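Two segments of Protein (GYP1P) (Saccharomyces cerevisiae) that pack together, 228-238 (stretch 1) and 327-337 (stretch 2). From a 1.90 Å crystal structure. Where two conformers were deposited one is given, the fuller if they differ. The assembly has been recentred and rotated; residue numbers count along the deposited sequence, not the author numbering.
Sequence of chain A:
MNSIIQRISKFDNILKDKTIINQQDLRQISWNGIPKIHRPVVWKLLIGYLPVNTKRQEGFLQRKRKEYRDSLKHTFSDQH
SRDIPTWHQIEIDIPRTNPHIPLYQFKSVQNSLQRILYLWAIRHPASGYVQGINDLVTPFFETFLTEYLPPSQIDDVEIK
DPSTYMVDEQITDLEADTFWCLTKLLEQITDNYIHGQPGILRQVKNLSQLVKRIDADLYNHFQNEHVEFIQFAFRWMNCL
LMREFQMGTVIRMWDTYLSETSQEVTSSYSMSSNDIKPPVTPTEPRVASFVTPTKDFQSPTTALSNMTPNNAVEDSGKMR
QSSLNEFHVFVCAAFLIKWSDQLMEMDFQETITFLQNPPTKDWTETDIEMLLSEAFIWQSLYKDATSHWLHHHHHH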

# COMPACT_ATOMS: atom_id res chain seq x y z
N GLU A 228 15.07 -20.55 4.01
CA GLU A 228 15.45 -19.32 4.69
C GLU A 228 14.30 -18.33 4.55
O GLU A 228 13.76 -18.16 3.47
N PHE A 229 13.92 -17.66 5.64
CA PHE A 229 12.82 -16.71 5.56
C PHE A 229 13.00 -15.67 4.45
O PHE A 229 12.03 -15.28 3.80
N ILE A 230 14.23 -15.24 4.22
CA ILE A 230 14.49 -14.24 3.18
C ILE A 230 14.02 -14.72 1.80
O ILE A 230 13.59 -13.92 0.97
N GLN A 231 14.10 -16.03 1.55
CA GLN A 231 13.71 -16.57 0.25
C GLN A 231 12.26 -16.37 -0.16
O GLN A 231 11.92 -16.49 -1.33
N PHE A 232 11.39 -16.08 0.80
CA PHE A 232 9.99 -15.84 0.46
C PHE A 232 9.47 -14.57 1.12
O PHE A 232 8.60 -13.89 0.58
N ALA A 233 10.02 -14.23 2.28
CA ALA A 233 9.58 -13.07 3.04
C ALA A 233 10.12 -11.71 2.58
O ALA A 233 9.55 -10.67 2.93
N PHE A 234 11.21 -11.70 1.83
CA PHE A 234 11.71 -10.40 1.40
C PHE A 234 10.63 -9.69 0.60
O PHE A 234 10.34 -8.52 0.82
N ARG A 235 10.01 -10.42 -0.33
CA ARG A 235 8.97 -9.83 -1.16
C ARG A 235 7.75 -9.44 -0.31
O ARG A 235 7.13 -8.41 -0.55
N TRP A 236 7.43 -10.27 0.68
CA TRP A 236 6.30 -9.99 1.57
C TRP A 236 6.52 -8.64 2.25
O TRP A 236 5.61 -7.82 2.36
N MSE A 237 7.74 -8.43 2.73
CA MSE A 237 8.08 -7.19 3.42
C MSE A 237 8.26 -6.00 2.48
O MSE A 237 7.72 -4.93 2.71
N ASN A 238 9.02 -6.22 1.40
CA ASN A 238 9.32 -5.17 0.43
C ASN A 238 8.08 -4.55 -0.23
O ASN A 238 8.04 -3.34 -0.46
N PHE A 327 2.96 -3.99 12.93
CA PHE A 327 1.71 -4.64 12.56
C PHE A 327 1.89 -5.57 11.36
O PHE A 327 1.33 -6.66 11.32
N HIS A 328 2.69 -5.14 10.38
CA HIS A 328 2.91 -5.95 9.20
C HIS A 328 3.58 -7.28 9.52
O HIS A 328 3.26 -8.30 8.92
N VAL A 329 4.51 -7.26 10.47
CA VAL A 329 5.21 -8.48 10.85
C VAL A 329 4.21 -9.49 11.43
O VAL A 329 4.31 -10.69 11.16
N PHE A 330 3.25 -9.02 12.22
CA PHE A 330 2.26 -9.94 12.78
C PHE A 330 1.31 -10.47 11.72
O PHE A 330 0.88 -11.63 11.80
N VAL A 331 0.96 -9.64 10.74
CA VAL A 331 0.09 -10.08 9.66
C VAL A 331 0.83 -11.17 8.87
O VAL A 331 0.24 -12.17 8.47
N CYS A 332 2.13 -10.96 8.64
CA CYS A 332 2.92 -11.94 7.91
C CYS A 332 3.03 -13.25 8.68
O CYS A 332 2.99 -14.33 8.09
N ALA A 333 3.17 -13.16 10.00
CA ALA A 333 3.26 -14.36 10.83
C ALA A 333 1.94 -15.13 10.79
O ALA A 333 1.94 -16.35 10.63
N ALA A 334 0.83 -14.43 10.93
CA ALA A 334 -0.48 -15.08 10.91
C ALA A 334 -0.77 -15.68 9.54
O ALA A 334 -1.37 -16.75 9.44
N PHE A 335 -0.32 -15.00 8.49
CA PHE A 335 -0.50 -15.46 7.11
C PHE A 335 0.25 -16.78 6.93
O PHE A 335 -0.32 -17.77 6.46
N LEU A 336 1.52 -16.78 7.31
CA LEU A 336 2.36 -17.96 7.20
C LEU A 336 1.82 -19.13 8.02
O LEU A 336 1.69 -20.24 7.50
N ILE A 337 1.52 -18.87 9.29
CA ILE A 337 1.03 -19.92 10.18
C ILE A 337 -0.24 -20.58 9.66
O ILE A 337 -0.51 -21.74 9.96

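The two stretches meet in a small, mostly apolar helix-to-helix contact, centred on the indole of Trp236 and fastened by one hydrogen bond from a histidine side chain to a backbone carbonyl. Helix 230-238 and helix 327-337 run at 136° to each other, with their axes 10.9 Å apart at closest approach; the two stretches together bury 403 Å². The nearest CA atoms across the contact are those of Trp236 and Cys332, 7.4 Å apart. That spacing leaves room for side chains between the helices, and the residues that meet there are buried in the whole assembly.

Trp236 carries the largest share, with 111 Å² covered by stretch 2. Its CA-to-CB bond points toward the other helix, and chi1 of -71° (m) with chi2 of 12° lays the six-membered ring along residues 332 to 336, one turn of helix. Three residues of stretch 2 touch the indole. Over one face lies Phe335, whose CA-to-CB bond points toward stretch 1 with chi1 t, with CD2 3.7 Å from Trp236 CH2; the ring centroids are 5.2 Å apart and the planes meet at 63°, so the pair is edge-to-face, the edge of Phe335 directed at the indole face. Near the plane of the indole, at its edge, Leu336 CB is 4.0 Å from Trp236 CZ3. Cys332 adds a backbone contact, its O 3.7 Å from Trp236 CZ3, and a side-chain one, its CB 4.0 Å from Trp236 CE3. That carbonyl already accepts the helical bond from Leu336 N, at 3.0 Å from Cys332 O. The indole NE1 is hydrogen-bonded elsewhere in the structure.

Leu336, toward stretch 1 with chi1 t and chi2 p, extends the apolar patch beyond the indole. Its CD2 reaches Phe229 CE2 at 3.9 Å and Phe232 CZ at 4.2 Å, so this one methyl group touches both phenyl rings. The two rings arrive differently: the CA-to-CB bond of Phe232 points toward stretch 2 and its chi1 is p (65°), whereas that of Phe229 points sideways and chi1 m (-79°) accompanies a ring end that comes nearer.

At the other end of the contact, His328 points toward stretch 1 with chi1 t and chi2 of 59°. Its NE2 donates to Trp236 O at 3.0 Å with an N-H...O angle of 157°, and the acceptor sits at the ring edge, near its plane, as expected for an imidazole N-H donor. ND1 is engaged elsewhere in the structure, so both ring nitrogens have partners.

Met237, present as selenomethionine, starts sideways, but its end comes nearer, with chi1 of -112° lying between wells and chi2 p. The selenium sits 3.6 Å from His328 CD2 and 3.7 Å from Cys332 SG, touching two residues one helical turn apart. Its approach to the imidazole is oblique, 4.5 Å from SE to the ring centroid and 67° off the normal. Cys332, its CA-to-CB bond toward stretch 1 and chi1 m, thus lies against both Trp236 and Met237.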

# COMPACT_ATOMS: atom_id res chain seq x y z
CB GLU A 228 16.71 -18.74 4.06
CG GLU A 228 17.88 -19.71 4.01
CD GLU A 228 19.15 -19.08 3.44
OE1 GLU A 228 19.14 -17.87 3.16
OE2 GLU A 228 20.15 -19.82 3.27
CB PHE A 229 12.60 -16.02 6.91
CG PHE A 229 11.84 -16.87 7.89
CD1 PHE A 229 12.45 -17.96 8.51
CD2 PHE A 229 10.50 -16.61 8.16
CE1 PHE A 229 11.73 -18.78 9.39
CE2 PHE A 229 9.77 -17.42 9.04
CZ PHE A 229 10.38 -18.50 9.65
CB ILE A 230 15.99 -13.88 3.12
CG1 ILE A 230 16.20 -12.63 2.27
CG2 ILE A 230 16.79 -15.03 2.53
CD1 ILE A 230 15.69 -11.35 2.91
CB GLN A 231 14.09 -18.05 0.18
CG GLN A 231 15.58 -18.26 0.32
CD GLN A 231 15.96 -19.72 0.41
OE1 GLN A 231 15.36 -20.49 1.16
NE2 GLN A 231 16.97 -20.12 -0.35
CB PHE A 232 9.12 -17.05 0.84
CG PHE A 232 9.05 -17.32 2.32
CD1 PHE A 232 8.18 -16.61 3.14
CD2 PHE A 232 9.86 -18.30 2.90
CE1 PHE A 232 8.11 -16.86 4.50
CE2 PHE A 232 9.80 -18.56 4.26
CZ PHE A 232 8.92 -17.84 5.07
CB ALA A 233 9.88 -13.27 4.51
CB PHE A 234 12.97 -10.51 0.54
CG PHE A 234 13.46 -9.17 0.06
CD1 PHE A 234 14.17 -8.34 0.91
CD2 PHE A 234 13.13 -8.71 -1.21
CE1 PHE A 234 14.55 -7.05 0.50
CE2 PHE A 234 13.50 -7.43 -1.63
CZ PHE A 234 14.21 -6.60 -0.77
CB ARG A 235 8.55 -10.80 -2.26
CG ARG A 235 7.76 -10.15 -3.39
CD ARG A 235 7.41 -11.15 -4.49
NE ARG A 235 6.45 -12.15 -4.03
CZ ARG A 235 6.03 -13.17 -4.78
NH1 ARG A 235 6.47 -13.32 -6.01
NH2 ARG A 235 5.14 -14.03 -4.29
CB TRP A 236 6.17 -11.06 2.65
CG TRP A 236 5.70 -12.41 2.18
CD1 TRP A 236 5.60 -12.85 0.89
CD2 TRP A 236 5.29 -13.50 3.01
NE1 TRP A 236 5.15 -14.16 0.87
CE2 TRP A 236 4.95 -14.57 2.16
CE3 TRP A 236 5.18 -13.67 4.40
CZ2 TRP A 236 4.51 -15.80 2.66
CZ3 TRP A 236 4.73 -14.89 4.89
CH2 TRP A 236 4.41 -15.94 4.02
CB MSE A 237 9.36 -7.38 4.24
CG MSE A 237 9.13 -7.34 5.73
SE MSE A 237 7.76 -8.56 6.31
CE MSE A 237 8.87 -10.02 6.90
CB ASN A 238 10.27 -5.72 -0.64
CG ASN A 238 10.95 -4.62 -1.44
OD1 ASN A 238 11.52 -3.69 -0.87
ND2 ASN A 238 10.91 -4.73 -2.76
CB PHE A 327 0.63 -3.61 12.24
CG PHE A 327 -0.72 -4.21 11.99
CD1 PHE A 327 -1.35 -4.97 12.99
CD2 PHE A 327 -1.36 -4.06 10.77
CE1 PHE A 327 -2.59 -5.56 12.76
CE2 PHE A 327 -2.60 -4.64 10.53
CZ PHE A 327 -3.22 -5.40 11.53
CB HIS A 328 3.74 -5.20 8.15
CG HIS A 328 3.82 -5.91 6.83
ND1 HIS A 328 2.70 -6.22 6.09
CD2 HIS A 328 4.88 -6.39 6.14
CE1 HIS A 328 3.06 -6.87 5.00
NE2 HIS A 328 4.37 -6.99 5.00
CB VAL A 329 6.31 -8.21 11.90
CG1 VAL A 329 6.83 -9.52 12.48
CG2 VAL A 329 7.46 -7.46 11.24
CB PHE A 330 1.50 -9.27 13.93
CG PHE A 330 2.30 -9.19 15.20
CD1 PHE A 330 2.39 -10.30 16.03
CD2 PHE A 330 3.01 -8.04 15.53
CE1 PHE A 330 3.18 -10.27 17.18
CE2 PHE A 330 3.80 -7.99 16.68
CZ PHE A 330 3.89 -9.11 17.51
CB VAL A 331 -0.27 -8.91 8.71
CG1 VAL A 331 -1.00 -9.43 7.47
CG2 VAL A 331 -1.14 -7.90 9.43
CB CYS A 332 4.33 -11.40 7.62
SG CYS A 332 4.38 -10.16 6.31
CB ALA A 333 3.61 -13.97 12.27
CB ALA A 334 -1.58 -14.07 11.29
CB PHE A 335 0.04 -14.41 6.14
CG PHE A 335 -0.16 -14.75 4.68
CD1 PHE A 335 -1.43 -15.00 4.18
CD2 PHE A 335 0.92 -14.76 3.80
CE1 PHE A 335 -1.63 -15.26 2.81
CE2 PHE A 335 0.73 -15.01 2.44
CZ PHE A 335 -0.55 -15.26 1.95
CB LEU A 336 3.79 -17.65 7.67
CG LEU A 336 4.78 -18.82 7.63
CD1 LEU A 336 4.95 -19.33 6.19
CD2 LEU A 336 6.12 -18.36 8.18
CB ILE A 337 0.77 -19.35 11.60
CG1 ILE A 337 2.08 -18.83 12.20
CG2 ILE A 337 0.19 -20.43 12.51
CD1 ILE A 337 3.19 -19.85 12.26